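KLLA0E08119p (PDB 3VA7) probably carboxylates urea to urea-1-carboxylate with ATP, hydrogencarbonate and biotin, this chain being the urea carboxylase part of a longer enzyme that probably also hydrolyses that product. Local coordinates at residues A[45-55]-A[336-344]; A[668-677]-A[841-851]. All blocks are in the same frame, centred on the assembly; numbering follows the deposited sequence.

Interaction 1 (A[45-55]-A[336-344]); sequences RIMKTLKRMGI and DLVEWMLRI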
# COMPACT_ATOMS: atom_id res chain seq x y z
N ARG A 45 5.85 -8.11 26.89
CA ARG A 45 6.89 -8.88 27.55
C ARG A 45 6.43 -9.40 28.94
O ARG A 45 6.79 -10.53 29.30
CB ARG A 45 8.21 -8.10 27.62
CG ARG A 45 9.34 -8.83 28.42
CD ARG A 45 9.59 -8.14 29.72
NE ARG A 45 10.45 -8.83 30.67
CZ ARG A 45 10.16 -9.99 31.27
NH1 ARG A 45 9.03 -10.62 31.01
NH2 ARG A 45 11.00 -10.50 32.16
N ILE A 46 5.63 -8.63 29.68
CA ILE A 46 5.19 -9.03 31.00
C ILE A 46 4.28 -10.21 30.77
O ILE A 46 4.37 -11.23 31.48
CB ILE A 46 4.46 -7.88 31.76
CG1 ILE A 46 5.47 -6.92 32.37
CG2 ILE A 46 3.50 -8.36 32.83
CD1 ILE A 46 4.91 -5.47 32.61
N MET A 47 3.44 -10.12 29.76
CA MET A 47 2.55 -11.26 29.45
C MET A 47 3.22 -12.59 29.09
O MET A 47 2.64 -13.64 29.37
CB MET A 47 1.53 -10.90 28.37
CG MET A 47 0.58 -9.78 28.85
SD MET A 47 -0.48 -9.15 27.54
CE MET A 47 -1.20 -7.75 28.42
N LYS A 48 4.42 -12.57 28.49
CA LYS A 48 5.06 -13.85 28.17
C LYS A 48 5.39 -14.55 29.47
O LYS A 48 5.22 -15.77 29.58
CB LYS A 48 6.38 -13.69 27.41
CG LYS A 48 6.26 -13.21 26.02
CD LYS A 48 7.45 -13.72 25.17
CE LYS A 48 8.70 -14.21 25.99
NZ LYS A 48 9.58 -15.19 25.20
N THR A 49 5.85 -13.77 30.45
CA THR A 49 6.26 -14.35 31.68
C THR A 49 4.99 -14.86 32.33
O THR A 49 4.94 -16.02 32.82
CB THR A 49 6.99 -13.34 32.54
OG1 THR A 49 8.26 -13.01 31.96
CG2 THR A 49 7.16 -13.86 33.94
N LEU A 50 3.96 -14.03 32.33
CA LEU A 50 2.75 -14.42 33.01
C LEU A 50 2.28 -15.73 32.44
O LEU A 50 2.14 -16.71 33.17
CB LEU A 50 1.66 -13.36 32.91
CG LEU A 50 1.80 -12.12 33.81
CD1 LEU A 50 0.65 -11.22 33.50
CD2 LEU A 50 1.89 -12.40 35.32
N LYS A 51 2.11 -15.77 31.11
CA LYS A 51 1.78 -17.01 30.44
C LYS A 51 2.64 -18.17 30.94
O LYS A 51 2.08 -19.16 31.39
CB LYS A 51 1.85 -16.90 28.92
CG LYS A 51 1.43 -18.21 28.16
CD LYS A 51 0.79 -17.84 26.78
CE LYS A 51 0.85 -18.94 25.68
NZ LYS A 51 2.03 -18.77 24.70
N ARG A 52 3.96 -18.05 30.85
CA ARG A 52 4.83 -19.17 31.23
C ARG A 52 4.56 -19.60 32.66
O ARG A 52 4.66 -20.77 32.98
CB ARG A 52 6.31 -18.85 31.02
CG ARG A 52 7.28 -19.87 31.60
CD ARG A 52 8.78 -19.55 31.24
NE ARG A 52 9.28 -18.32 31.90
CZ ARG A 52 9.53 -18.21 33.22
NH1 ARG A 52 9.38 -19.25 34.05
NH2 ARG A 52 9.93 -17.04 33.70
N MET A 53 4.14 -18.65 33.51
CA MET A 53 3.88 -18.95 34.90
C MET A 53 2.46 -19.47 35.15
O MET A 53 2.13 -19.86 36.29
CB MET A 53 4.15 -17.72 35.75
CG MET A 53 5.64 -17.29 35.82
SD MET A 53 5.88 -15.78 36.81
CE MET A 53 5.86 -16.45 38.47
N GLY A 54 1.60 -19.51 34.13
CA GLY A 54 0.27 -20.07 34.29
C GLY A 54 -0.64 -19.12 35.04
O GLY A 54 -1.65 -19.56 35.63
N ILE A 55 -0.28 -17.83 35.01
CA ILE A 55 -1.01 -16.73 35.60
C ILE A 55 -1.86 -15.99 34.56
O ILE A 55 -1.36 -15.58 33.51
CB ILE A 55 -0.05 -15.70 36.18
CG1 ILE A 55 0.89 -16.35 37.22
CG2 ILE A 55 -0.82 -14.51 36.77
CD1 ILE A 55 1.90 -15.36 37.82
N ASP A 336 14.61 -14.02 35.03
CA ASP A 336 13.48 -13.32 34.51
C ASP A 336 13.08 -12.33 35.64
O ASP A 336 12.47 -12.72 36.65
CB ASP A 336 12.39 -14.32 34.15
CG ASP A 336 11.09 -13.66 33.71
OD1 ASP A 336 10.25 -14.40 33.12
OD2 ASP A 336 10.86 -12.42 33.95
N LEU A 337 13.44 -11.05 35.45
CA LEU A 337 13.16 -9.99 36.42
C LEU A 337 11.67 -9.75 36.74
O LEU A 337 11.31 -9.63 37.90
CB LEU A 337 13.83 -8.70 35.96
CG LEU A 337 15.36 -8.78 35.93
CD1 LEU A 337 15.82 -7.39 35.54
CD2 LEU A 337 16.04 -9.27 37.32
N VAL A 338 10.80 -9.71 35.74
CA VAL A 338 9.34 -9.74 35.97
C VAL A 338 8.92 -10.89 36.87
O VAL A 338 8.09 -10.72 37.73
CB VAL A 338 8.50 -9.68 34.64
CG1 VAL A 338 6.99 -10.03 34.85
CG2 VAL A 338 8.66 -8.32 33.96
N GLU A 339 9.49 -12.08 36.68
CA GLU A 339 9.08 -13.24 37.51
C GLU A 339 9.40 -12.92 38.97
O GLU A 339 8.54 -13.03 39.84
CB GLU A 339 9.83 -14.52 37.11
CG GLU A 339 9.46 -15.72 38.01
CD GLU A 339 10.19 -17.01 37.67
OE1 GLU A 339 10.07 -17.99 38.45
OE2 GLU A 339 10.90 -17.05 36.65
N TRP A 340 10.67 -12.53 39.21
CA TRP A 340 11.12 -12.05 40.50
C TRP A 340 10.20 -10.99 41.09
O TRP A 340 9.73 -11.14 42.19
CB TRP A 340 12.53 -11.53 40.37
CG TRP A 340 13.54 -12.58 40.54
CD1 TRP A 340 13.64 -13.78 39.84
CD2 TRP A 340 14.61 -12.57 41.49
NE1 TRP A 340 14.72 -14.52 40.32
CE2 TRP A 340 15.34 -13.80 41.31
CE3 TRP A 340 15.04 -11.66 42.48
CZ2 TRP A 340 16.47 -14.11 42.09
CZ3 TRP A 340 16.16 -11.95 43.22
CH2 TRP A 340 16.86 -13.17 43.04
N MET A 341 9.94 -9.93 40.37
CA MET A 341 9.03 -8.91 40.85
C MET A 341 7.73 -9.57 41.33
O MET A 341 7.25 -9.32 42.44
CB MET A 341 8.72 -7.90 39.75
CG MET A 341 9.90 -6.99 39.32
SD MET A 341 9.43 -5.83 38.00
CE MET A 341 8.06 -4.92 38.67
N LEU A 342 7.16 -10.44 40.51
CA LEU A 342 5.87 -10.99 40.88
C LEU A 342 5.99 -11.77 42.20
O LEU A 342 5.13 -11.62 43.09
CB LEU A 342 5.32 -11.87 39.75
CG LEU A 342 4.84 -11.09 38.52
CD1 LEU A 342 4.68 -12.00 37.26
CD2 LEU A 342 3.57 -10.34 38.79
N ARG A 343 7.05 -12.56 42.33
CA ARG A 343 7.18 -13.45 43.43
C ARG A 343 7.42 -12.62 44.68
O ARG A 343 6.84 -12.93 45.74
CB ARG A 343 8.32 -14.43 43.23
CG ARG A 343 8.10 -15.54 42.17
CD ARG A 343 9.18 -16.63 42.33
NE ARG A 343 9.45 -16.84 43.77
CZ ARG A 343 10.39 -17.64 44.31
NH1 ARG A 343 11.22 -18.38 43.54
NH2 ARG A 343 10.50 -17.69 45.64
N ILE A 344 8.21 -11.56 44.55
CA ILE A 344 8.51 -10.71 45.68
C ILE A 344 7.26 -9.99 46.15
O ILE A 344 7.05 -9.85 47.35
CB ILE A 344 9.60 -9.64 45.37
CG1 ILE A 344 10.96 -10.30 45.24
CG2 ILE A 344 9.57 -8.49 46.43
CD1 ILE A 344 11.97 -9.41 44.61

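Interaction 2 (A[668-677]-A[841-851]); sequences TCGPHGSIDL and RQAGDRYILVE. With NA (sodium ion), chain K.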
# COMPACT_ATOMS: atom_id res chain seq x y z
N THR A 668 -1.95 -2.58 -33.38
CA THR A 668 -2.44 -3.76 -34.07
C THR A 668 -3.96 -3.72 -34.02
O THR A 668 -4.52 -3.47 -32.98
CB THR A 668 -1.87 -5.06 -33.49
OG1 THR A 668 -2.34 -5.25 -32.16
CG2 THR A 668 -0.36 -5.02 -33.45
N CYS A 669 -4.61 -3.93 -35.16
CA CYS A 669 -6.06 -4.00 -35.24
C CYS A 669 -6.57 -5.17 -34.39
O CYS A 669 -5.94 -6.21 -34.38
CB CYS A 669 -6.50 -4.20 -36.70
SG CYS A 669 -5.78 -3.02 -37.87
N GLY A 670 -7.71 -4.99 -33.71
CA GLY A 670 -8.27 -6.00 -32.77
C GLY A 670 -8.25 -5.70 -31.26
O GLY A 670 -7.36 -5.02 -30.80
N PRO A 671 -9.14 -6.32 -30.46
CA PRO A 671 -9.93 -7.48 -30.84
C PRO A 671 -11.18 -7.18 -31.57
O PRO A 671 -11.60 -7.98 -32.41
CB PRO A 671 -10.29 -8.12 -29.51
CG PRO A 671 -9.85 -7.24 -28.48
CD PRO A 671 -8.88 -6.29 -29.03
N HIS A 672 -11.81 -6.05 -31.29
CA HIS A 672 -13.19 -5.90 -31.75
C HIS A 672 -13.41 -4.96 -32.96
O HIS A 672 -14.53 -4.68 -33.32
CB HIS A 672 -14.11 -5.64 -30.57
CG HIS A 672 -13.96 -6.63 -29.46
ND1 HIS A 672 -14.31 -7.95 -29.60
CD2 HIS A 672 -13.46 -6.51 -28.20
CE1 HIS A 672 -14.04 -8.61 -28.48
NE2 HIS A 672 -13.52 -7.75 -27.62
N GLY A 673 -12.33 -4.53 -33.61
CA GLY A 673 -12.44 -3.69 -34.84
C GLY A 673 -12.98 -4.52 -36.02
O GLY A 673 -12.32 -4.62 -37.05
N SER A 674 -14.16 -5.10 -35.86
CA SER A 674 -14.74 -5.98 -36.88
C SER A 674 -16.21 -5.70 -36.94
O SER A 674 -16.74 -5.13 -35.99
CB SER A 674 -14.54 -7.43 -36.51
OG SER A 674 -15.18 -7.68 -35.29
N ILE A 675 -16.88 -6.08 -38.03
CA ILE A 675 -18.23 -5.53 -38.31
C ILE A 675 -19.37 -6.28 -37.58
O ILE A 675 -20.55 -5.94 -37.77
CB ILE A 675 -18.52 -5.37 -39.85
CG1 ILE A 675 -18.54 -6.74 -40.57
CG2 ILE A 675 -17.49 -4.50 -40.51
CD1 ILE A 675 -19.12 -6.68 -42.02
N ASP A 676 -19.04 -7.29 -36.80
CA ASP A 676 -19.99 -7.94 -35.88
C ASP A 676 -20.33 -6.96 -34.74
O ASP A 676 -21.38 -7.10 -34.10
CB ASP A 676 -19.42 -9.25 -35.28
CG ASP A 676 -17.97 -9.13 -34.85
OD1 ASP A 676 -17.52 -9.72 -33.85
OD2 ASP A 676 -17.25 -8.38 -35.50
N LEU A 677 -19.46 -5.96 -34.52
CA LEU A 677 -19.59 -4.97 -33.44
C LEU A 677 -19.69 -3.48 -33.87
O LEU A 677 -20.57 -2.77 -33.39
CB LEU A 677 -18.46 -5.16 -32.42
CG LEU A 677 -18.40 -6.59 -31.92
CD1 LEU A 677 -17.03 -7.00 -31.36
CD2 LEU A 677 -19.51 -6.77 -30.90
N ARG A 841 -9.16 -13.84 -31.67
CA ARG A 841 -8.94 -12.45 -32.07
C ARG A 841 -7.55 -11.95 -31.68
O ARG A 841 -7.01 -12.26 -30.60
CB ARG A 841 -10.01 -11.48 -31.55
CG ARG A 841 -11.38 -12.04 -31.54
CD ARG A 841 -12.43 -11.14 -30.90
NE ARG A 841 -13.01 -10.37 -31.97
CZ ARG A 841 -14.23 -10.56 -32.40
NH1 ARG A 841 -14.98 -11.49 -31.83
NH2 ARG A 841 -14.68 -9.82 -33.39
N GLN A 842 -6.95 -11.24 -32.62
CA GLN A 842 -5.69 -10.66 -32.39
C GLN A 842 -5.91 -9.54 -31.38
O GLN A 842 -6.76 -8.68 -31.60
CB GLN A 842 -5.23 -10.07 -33.71
CG GLN A 842 -4.01 -9.18 -33.60
CD GLN A 842 -3.55 -8.72 -34.97
OE1 GLN A 842 -2.45 -9.07 -35.43
NE2 GLN A 842 -4.41 -7.96 -35.63
N ALA A 843 -5.13 -9.50 -30.32
CA ALA A 843 -5.34 -8.51 -29.26
C ALA A 843 -4.04 -7.93 -28.76
O ALA A 843 -3.65 -8.15 -27.61
CB ALA A 843 -6.15 -9.13 -28.10
N GLY A 844 -3.37 -7.21 -29.63
CA GLY A 844 -2.08 -6.67 -29.30
C GLY A 844 -0.94 -7.54 -29.79
O GLY A 844 -1.06 -8.72 -29.98
N ASP A 845 0.15 -6.88 -30.06
CA ASP A 845 1.49 -7.43 -30.21
C ASP A 845 1.76 -8.73 -29.32
O ASP A 845 2.58 -9.58 -29.65
CB ASP A 845 2.34 -6.19 -29.77
CG ASP A 845 3.77 -6.35 -29.99
OD1 ASP A 845 4.27 -5.71 -30.90
OD2 ASP A 845 4.47 -7.10 -29.26
N ARG A 846 1.08 -8.84 -28.16
CA ARG A 846 1.46 -9.80 -27.09
C ARG A 846 0.38 -10.83 -26.72
O ARG A 846 0.57 -11.63 -25.79
CB ARG A 846 1.80 -9.06 -25.78
CG ARG A 846 3.22 -8.54 -25.66
CD ARG A 846 3.42 -7.67 -24.47
NE ARG A 846 2.71 -6.41 -24.65
CZ ARG A 846 2.70 -5.41 -23.76
NH1 ARG A 846 3.38 -5.53 -22.61
NH2 ARG A 846 2.07 -4.29 -24.05
N TYR A 847 -0.75 -10.83 -27.42
CA TYR A 847 -1.79 -11.72 -26.97
C TYR A 847 -2.76 -12.04 -28.05
O TYR A 847 -2.99 -11.23 -28.97
CB TYR A 847 -2.72 -11.03 -25.96
CG TYR A 847 -2.17 -10.08 -24.94
CD1 TYR A 847 -1.73 -8.77 -25.29
CD2 TYR A 847 -2.19 -10.46 -23.61
CE1 TYR A 847 -1.29 -7.90 -24.34
CE2 TYR A 847 -1.77 -9.60 -22.63
CZ TYR A 847 -1.34 -8.33 -22.98
OH TYR A 847 -0.95 -7.57 -21.93
N ILE A 848 -3.39 -13.18 -27.83
CA ILE A 848 -4.49 -13.65 -28.65
C ILE A 848 -5.65 -13.82 -27.69
O ILE A 848 -5.51 -14.45 -26.64
CB ILE A 848 -4.15 -15.03 -29.33
CG1 ILE A 848 -2.99 -14.90 -30.37
CG2 ILE A 848 -5.37 -15.67 -29.92
CD1 ILE A 848 -2.78 -16.21 -31.32
N LEU A 849 -6.80 -13.25 -28.02
CA LEU A 849 -7.98 -13.44 -27.24
C LEU A 849 -8.80 -14.62 -27.79
O LEU A 849 -9.17 -14.61 -28.96
CB LEU A 849 -8.78 -12.13 -27.30
CG LEU A 849 -10.10 -12.07 -26.50
CD1 LEU A 849 -9.86 -12.08 -25.00
CD2 LEU A 849 -10.95 -10.84 -26.90
N VAL A 850 -9.11 -15.61 -26.95
CA VAL A 850 -9.94 -16.78 -27.36
C VAL A 850 -11.36 -16.57 -26.84
O VAL A 850 -11.58 -16.47 -25.61
CB VAL A 850 -9.40 -18.14 -26.75
CG1 VAL A 850 -10.20 -19.31 -27.17
CG2 VAL A 850 -7.99 -18.39 -27.13
N GLU A 851 -12.34 -16.50 -27.72
CA GLU A 851 -13.73 -16.28 -27.29
C GLU A 851 -14.68 -17.46 -27.55
O GLU A 851 -14.88 -17.88 -28.68
CB GLU A 851 -14.29 -15.05 -27.99
CG GLU A 851 -13.64 -13.77 -27.57
CD GLU A 851 -14.24 -12.63 -28.34
OE1 GLU A 851 -14.83 -12.89 -29.42
OE2 GLU A 851 -14.13 -11.49 -27.87
NA NA K . 6.24 -7.74 -28.45
O HOH W 1 -4.74 -6.27 -31.75
O HOH W 2 7.60 -8.72 -26.04

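Interaction 1 (A[45-55]-A[336-344])
Arg45 and Asp336 join helix 40-53 to the start of helix 337-345 in the biotin carboxylase part of the chain. The axes of the two segments cross at -65°. Asp336 is the N-cap of the second helix, and its OD2 accepts from the backbone N of Glu339. Arg45 NH2 makes a salt bridge to Asp336 OD2 at 2.6 Å, from the opposite face of the carboxylate. The other oxygen, Asp336 OD1, takes a hydrogen bond from Thr49 OG1 on its syn lone pair, at 2.7 Å. Arg45 NH1 in turn donates to Thr49 OG1, which fixes the hydroxyl between the two charged groups. Glu330 is a second acidic partner of Arg45.

The inner side is closely packed. Val338 CG2 lies 3.5 Å above the plane of the Arg45 guanidinium, over its centre. Val338 CG2 also meets Ile46 CG1 at 3.8 Å. Farther along, the side chains of Leu342 and Leu50 cross at about a right angle. Ile36 of strand 33-36 backs Ile46 and Leu50.

The outer side is looser and polar. Arg52 is exposed, and its chain runs straight until it bends at chi3 (68°). Arg52 NH2 then bridges Asp336 OD1, on its anti side but tilted from the carboxylate plane, and Glu339 OE2, at 3.1 Å from above the Glu339 carboxylate plane. Beside this salt bridge, Met53 CE rests 3.7 Å from Glu339 CG.

Interaction 2 (A[668-677]-A[841-851])
Arg841 reaches from the hairpin of strands 838-842 and 847-852 to the loop that follows strand 662-669. The contact thus joins the A/B and C/D parts of the carboxyltransferase domain. Arg841 NE donates to Pro671 O at 2.8 Å, from above the carbonyl plane. Arg841 NH2 forms a salt bridge with Asp676 OD1 at 2.9 Å, on the syn lone pair of that oxygen, with the two flat groups nearly coplanar (9° apart). His672 ND1 lies over one face of the guanidinium, offset toward its rim. Pro671 CB, after a cis peptide bond, sits 3.8 Å from Leu849 CD2.

Glu851 positions Arg841 from behind. Glu851 OE1 accepts from Arg841 NH1 at 2.8 Å within the hairpin, which helps hold the guanidinium in place. Glu851 OE2 meets the His672 ring at its edge, nearly coplanar with it. A leucine in place of Arg841 would probably leave Asp676 and Glu851 without their shared positive mate and Pro671 O without this donor. Tyr729 meets the His672 ring edge-to-face.

Farther along, Gln842 runs out extended, with CG anti to its own N (chi1 169°). This carries Gln842 NE2 to Cys669 O, at 2.6 Å. A water links Thr668 OG1 to Gly844 N, where the hairpin enters its type I turn from Gly844 to Tyr847. That turn carries Asp845 to the sodium site, which Glu764 shares. Asp845 OD2 binds the sodium ion at 2.0 Å.

From the N terminus, the chain first makes helix 40-53. Helix 337-345 later returns to close interaction 1, all within the biotin carboxylase part; 280 residues separate 45-55 from 336-344. Only later does interaction 2 open, at strand 662-669. It closes at the hairpin of 838-852, tying two parts of the carboxyltransferase domain together; 163 residues separate 668-677 from 841-851. The two loops follow in series and neither nest nor cross. The centres of interactions 1 and 2 are about 68 Å apart, on opposite sides of the chain's centre. The nearest atoms of interactions 1 and 2 are about 48 Å apart. Lys1202 lies beyond both loops in sequence and is part of the biotin pocket, together with carboxyltransferase residues such as Phe700 and Ser1016.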